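Cow rumen GH26 endo-mannanase (Metagenome, PDB 6UEH) is an endo-beta-1,4-mannanase of glycoside hydrolase family 26 that probably cleaves the backbone of mannans such as galactomannan and carries a CBM6-type accessory domain. Local coordinates at residues A65-I70 and F100-H105; P136-V141 and V418-M423. One frame throughout, in Å; residues are numbered along the deposited sequence.

Contact 1 (A65-I70 and F100-H105)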
# COMPACT_ATOMS: atom_id res chain seq x y z
N ALA A 65 18.15 -5.04 19.12
CA ALA A 65 19.34 -5.76 19.54
C ALA A 65 20.58 -4.90 19.40
O ALA A 65 20.67 -4.06 18.51
CB ALA A 65 19.49 -7.05 18.74
N LYS A 66 21.53 -5.11 20.31
CA LYS A 66 22.84 -4.49 20.21
C LYS A 66 23.71 -5.36 19.32
O LYS A 66 24.11 -6.46 19.72
CB LYS A 66 23.47 -4.31 21.59
CG LYS A 66 24.73 -3.45 21.59
CD LYS A 66 24.38 -1.98 21.63
CE LYS A 66 23.71 -1.62 22.94
NZ LYS A 66 23.35 -0.18 23.01
N VAL A 67 23.98 -4.89 18.11
CA VAL A 67 24.62 -5.75 17.12
C VAL A 67 25.88 -5.15 16.52
O VAL A 67 26.21 -3.98 16.75
CB VAL A 67 23.66 -6.08 15.96
CG1 VAL A 67 22.36 -6.65 16.49
CG2 VAL A 67 23.40 -4.83 15.12
N ALA A 68 26.58 -5.97 15.76
CA ALA A 68 27.67 -5.53 14.90
C ALA A 68 27.63 -6.38 13.64
O ALA A 68 27.02 -7.45 13.63
CB ALA A 68 29.01 -5.65 15.60
N GLN A 69 28.29 -5.91 12.59
CA GLN A 69 28.29 -6.63 11.32
C GLN A 69 29.49 -6.16 10.50
O GLN A 69 29.48 -5.06 9.95
CB GLN A 69 26.98 -6.40 10.57
CG GLN A 69 26.74 -7.33 9.39
CD GLN A 69 27.50 -6.91 8.15
OE1 GLN A 69 28.36 -7.64 7.66
NE2 GLN A 69 27.20 -5.73 7.63
N ILE A 70 30.52 -7.00 10.42
CA ILE A 70 31.78 -6.58 9.82
C ILE A 70 32.20 -7.41 8.61
O ILE A 70 33.32 -7.27 8.12
CB ILE A 70 32.92 -6.63 10.85
CG1 ILE A 70 33.12 -8.05 11.37
CG2 ILE A 70 32.65 -5.67 12.00
CD1 ILE A 70 34.35 -8.22 12.23
N PHE A 100 20.09 -1.88 16.78
CA PHE A 100 19.39 -2.03 15.51
C PHE A 100 17.92 -2.37 15.75
O PHE A 100 17.59 -3.19 16.60
CB PHE A 100 20.04 -3.10 14.64
CG PHE A 100 19.48 -3.16 13.25
CD1 PHE A 100 19.97 -2.33 12.25
CD2 PHE A 100 18.45 -4.04 12.93
CE1 PHE A 100 19.46 -2.38 10.97
CE2 PHE A 100 17.93 -4.09 11.65
CZ PHE A 100 18.43 -3.26 10.67
N ASP A 101 17.04 -1.72 14.99
CA ASP A 101 15.60 -1.92 15.10
C ASP A 101 15.15 -3.07 14.21
O ASP A 101 15.18 -2.97 12.98
CB ASP A 101 14.87 -0.62 14.72
CG ASP A 101 13.35 -0.74 14.76
OD1 ASP A 101 12.82 -1.72 15.33
OD2 ASP A 101 12.68 0.17 14.23
N PHE A 102 14.76 -4.18 14.84
CA PHE A 102 14.29 -5.35 14.11
C PHE A 102 12.77 -5.39 14.00
O PHE A 102 12.19 -6.45 13.77
CB PHE A 102 14.81 -6.63 14.77
CG PHE A 102 16.24 -6.95 14.43
CD1 PHE A 102 16.58 -7.44 13.18
CD2 PHE A 102 17.25 -6.77 15.37
CE1 PHE A 102 17.90 -7.73 12.86
CE2 PHE A 102 18.57 -7.07 15.06
CZ PHE A 102 18.89 -7.55 13.80
N GLY A 103 12.13 -4.24 14.18
CA GLY A 103 10.71 -4.08 13.90
C GLY A 103 9.74 -4.50 14.99
O GLY A 103 10.13 -5.02 16.04
N MET A 104 8.46 -4.25 14.74
CA MET A 104 7.39 -4.67 15.64
C MET A 104 6.67 -5.86 15.03
O MET A 104 6.21 -5.80 13.89
CB MET A 104 6.40 -3.54 15.88
CG MET A 104 6.98 -2.14 15.81
SD MET A 104 5.69 -0.90 15.94
CE MET A 104 6.62 0.59 15.60
N HIS A 105 6.58 -6.95 15.79
CA HIS A 105 5.99 -8.17 15.25
C HIS A 105 5.05 -8.83 16.25
O HIS A 105 5.14 -8.61 17.46
CB HIS A 105 7.10 -9.12 14.82
CG HIS A 105 8.10 -8.49 13.91
ND1 HIS A 105 7.78 -8.06 12.64
CD2 HIS A 105 9.41 -8.18 14.09
CE1 HIS A 105 8.85 -7.53 12.07
NE2 HIS A 105 9.85 -7.59 12.94
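The F102 ring meets strand 65-69 at its edge, where A65 CB lies 3.8 Å from F102 CE2 and V67 CG1 stands 4.1 Å from the same CE2, both near the ring plane. One face of this ring receives F100, two residues earlier on the same strand: F100 CD2 sits 3.5 Å above the plane, over the centre, and F102 CG lies at the edge of the F100 ring. The setting is the beta-sandwich of the CBM6 domain, with strands 59-69 and 97-107 running antiparallel in one sheet and F102 meeting F116 of the other sheet edge-to-face. A65 and F100 form a hydrogen-bonded pair, the evidence being A65 N to F100 O at 3.2 Å and F100 N to A65 O at 2.8 Å. The two segments meet at their first residues; from there the pairing passes to V67 and T98, joined by backbone hydrogen bonding, and the short strand axes make an angle of 120°. The V67 side chain reaches back all the same. Its CG2, set between the backbone N and the carbonyl carbon (CG1 at chi1 -53°), packs 3.8 Å from F100 CB. Around F102 the strand also bonds to its own side chains. An Asx turn has D101 OD1 accepting from G103 N, which approaches from above the carboxylate plane, while H105 NE2 donates to F102 O at 2.7 Å, in the plane of that carbonyl.

Contact 2 (P136-V141 and V418-M423); sequences PDFSKV and VENKKM
V141 and N420 carry this contact between the loop 136-141 and the turn 418-423, and what joins them is van der Waals packing, since no hydrogen bond crosses. The tight part centres on V141 CG2, which lies 3.5 Å from the backbone O of N420 and 3.6 Å from its OD1; its partner methyl CG1 touches K421 O at 4.0 Å. N420 points its CB toward the loop 136-141, and chi1 (-161°) sets CG anti to the backbone N; the amide then lies among three residues. ND2 approaches P136 CB at 3.8 Å, OD1 faces V141, and the same OD1 is 4.2 Å from F138 CD1. The amide plane stands at 87° to the F138 ring, which is itself buried against F411 and L415 of helix 408-417 and meets Y165 edge-to-face. An alanine at N420 would probably open a gap between P136 CB and V141 CG2, and leave F138 CD1 without its amide neighbour.

The other side is loose and exposed. D137 barely reaches the turn, and its carboxylate is occupied within its own loop: OD1 accepts a hydrogen bond from S139 OG through its syn lone pair. K421 points its CB away from the loop 136-141, although its carbonyl stays in the contact.

The backbone turn probably brings N420 to face the loop. E419 and N420 both have positive phi, and N420 N bonds to L415 O and E419 N to N416 O. These are the two bonds of a Schellman motif, with E419 as C-prime residue, ending helix 408-417 before strand 423-429 of the GH26 TIM barrel.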
# COMPACT_ATOMS: atom_id res chain seq x y z
N PRO A 136 2.88 4.51 15.85
CA PRO A 136 2.83 5.89 15.38
C PRO A 136 1.54 6.59 15.79
O PRO A 136 0.49 5.96 15.83
CB PRO A 136 2.90 5.74 13.86
CG PRO A 136 3.62 4.46 13.64
CD PRO A 136 3.18 3.56 14.76
N ASP A 137 1.63 7.88 16.11
CA ASP A 137 0.45 8.67 16.41
C ASP A 137 -0.24 9.04 15.10
O ASP A 137 0.11 10.03 14.46
CB ASP A 137 0.81 9.92 17.20
CG ASP A 137 -0.40 10.58 17.85
OD1 ASP A 137 -1.53 10.38 17.36
OD2 ASP A 137 -0.22 11.30 18.85
N PHE A 138 -1.22 8.23 14.70
CA PHE A 138 -1.92 8.44 13.44
C PHE A 138 -2.80 9.68 13.47
O PHE A 138 -3.05 10.30 12.43
CB PHE A 138 -2.77 7.21 13.09
CG PHE A 138 -1.98 5.94 12.95
CD1 PHE A 138 -1.08 5.79 11.91
CD2 PHE A 138 -2.15 4.90 13.84
CE1 PHE A 138 -0.36 4.62 11.77
CE2 PHE A 138 -1.43 3.73 13.71
CZ PHE A 138 -0.53 3.59 12.67
N SER A 139 -3.26 10.05 14.66
CA SER A 139 -4.14 11.20 14.81
C SER A 139 -3.40 12.52 14.61
O SER A 139 -4.01 13.55 14.35
CB SER A 139 -4.81 11.19 16.19
OG SER A 139 -3.85 11.40 17.21
N LYS A 140 -2.07 12.47 14.73
CA LYS A 140 -1.26 13.68 14.62
C LYS A 140 -0.72 13.89 13.20
O LYS A 140 0.02 14.84 12.95
CB LYS A 140 -0.11 13.65 15.62
CG LYS A 140 -0.51 14.04 17.03
CD LYS A 140 -1.04 15.47 17.07
CE LYS A 140 -1.64 15.81 18.42
NZ LYS A 140 -0.65 15.67 19.53
N VAL A 141 -1.10 13.01 12.29
CA VAL A 141 -0.75 13.19 10.88
C VAL A 141 -1.46 14.42 10.33
O VAL A 141 -2.68 14.51 10.39
CB VAL A 141 -1.13 11.96 10.03
CG1 VAL A 141 -0.85 12.23 8.56
CG2 VAL A 141 -0.37 10.73 10.51
N VAL A 418 7.07 7.38 3.54
CA VAL A 418 6.59 8.75 3.57
C VAL A 418 6.75 9.39 4.95
O VAL A 418 6.25 10.49 5.18
CB VAL A 418 5.11 8.84 3.15
CG1 VAL A 418 4.95 8.37 1.71
CG2 VAL A 418 4.24 8.01 4.09
N GLU A 419 7.44 8.69 5.85
CA GLU A 419 7.68 9.18 7.21
C GLU A 419 6.39 9.55 7.92
O GLU A 419 6.32 10.57 8.62
CB GLU A 419 8.63 10.39 7.19
CG GLU A 419 9.98 10.11 6.53
CD GLU A 419 10.87 11.34 6.50
OE1 GLU A 419 10.55 12.34 7.17
OE2 GLU A 419 11.90 11.31 5.78
N ASN A 420 5.36 8.72 7.73
CA ASN A 420 4.04 8.94 8.33
C ASN A 420 3.46 10.33 8.04
O ASN A 420 2.77 10.91 8.88
CB ASN A 420 4.10 8.71 9.85
CG ASN A 420 2.74 8.46 10.46
OD1 ASN A 420 1.83 7.95 9.80
ND2 ASN A 420 2.58 8.83 11.72
N LYS A 421 3.75 10.86 6.86
CA LYS A 421 3.22 12.17 6.48
C LYS A 421 2.01 12.03 5.56
O LYS A 421 1.30 13.01 5.31
CB LYS A 421 4.30 13.02 5.82
CG LYS A 421 5.48 13.31 6.73
CD LYS A 421 6.29 14.49 6.23
CE LYS A 421 7.49 14.74 7.14
NZ LYS A 421 7.08 14.80 8.57
N LYS A 422 1.78 10.82 5.06
CA LYS A 422 0.62 10.54 4.23
C LYS A 422 -0.13 9.32 4.78
O LYS A 422 0.48 8.39 5.29
CB LYS A 422 1.02 10.28 2.78
CG LYS A 422 1.94 11.34 2.18
CD LYS A 422 1.25 12.69 2.04
CE LYS A 422 2.22 13.74 1.51
NZ LYS A 422 1.58 15.07 1.33
N MET A 423 -1.45 9.35 4.68
CA MET A 423 -2.26 8.19 5.06
C MET A 423 -2.07 7.07 4.04
O MET A 423 -1.82 7.33 2.86
CB MET A 423 -3.74 8.57 5.16
CG MET A 423 -4.05 9.49 6.33
SD MET A 423 -5.80 9.92 6.40
CE MET A 423 -5.97 10.88 4.90

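How the contacts relate
Contact 1 closes before contact 2 opens along the chain, and their centres lie 24 Å apart. The nearest atoms of the two come within about 5 Å without touching. Contact 1 lies inside the CBM6 domain, whereas contact 2 sets the loop after strand 123-132 against a turn of the catalytic barrel. That strand links them: K66 of contact 1 shares backbone hydrogen bonding with D126, which is a ligand of the bound calcium ion; the ion lies about 10 Å from the A65 side chain. Segment 418-423 leads into the N-terminal end of barrel strand 423-429; TIM-barrel active sites lie at the C-terminal strand ends, so contact 2 is probably on the non-catalytic side.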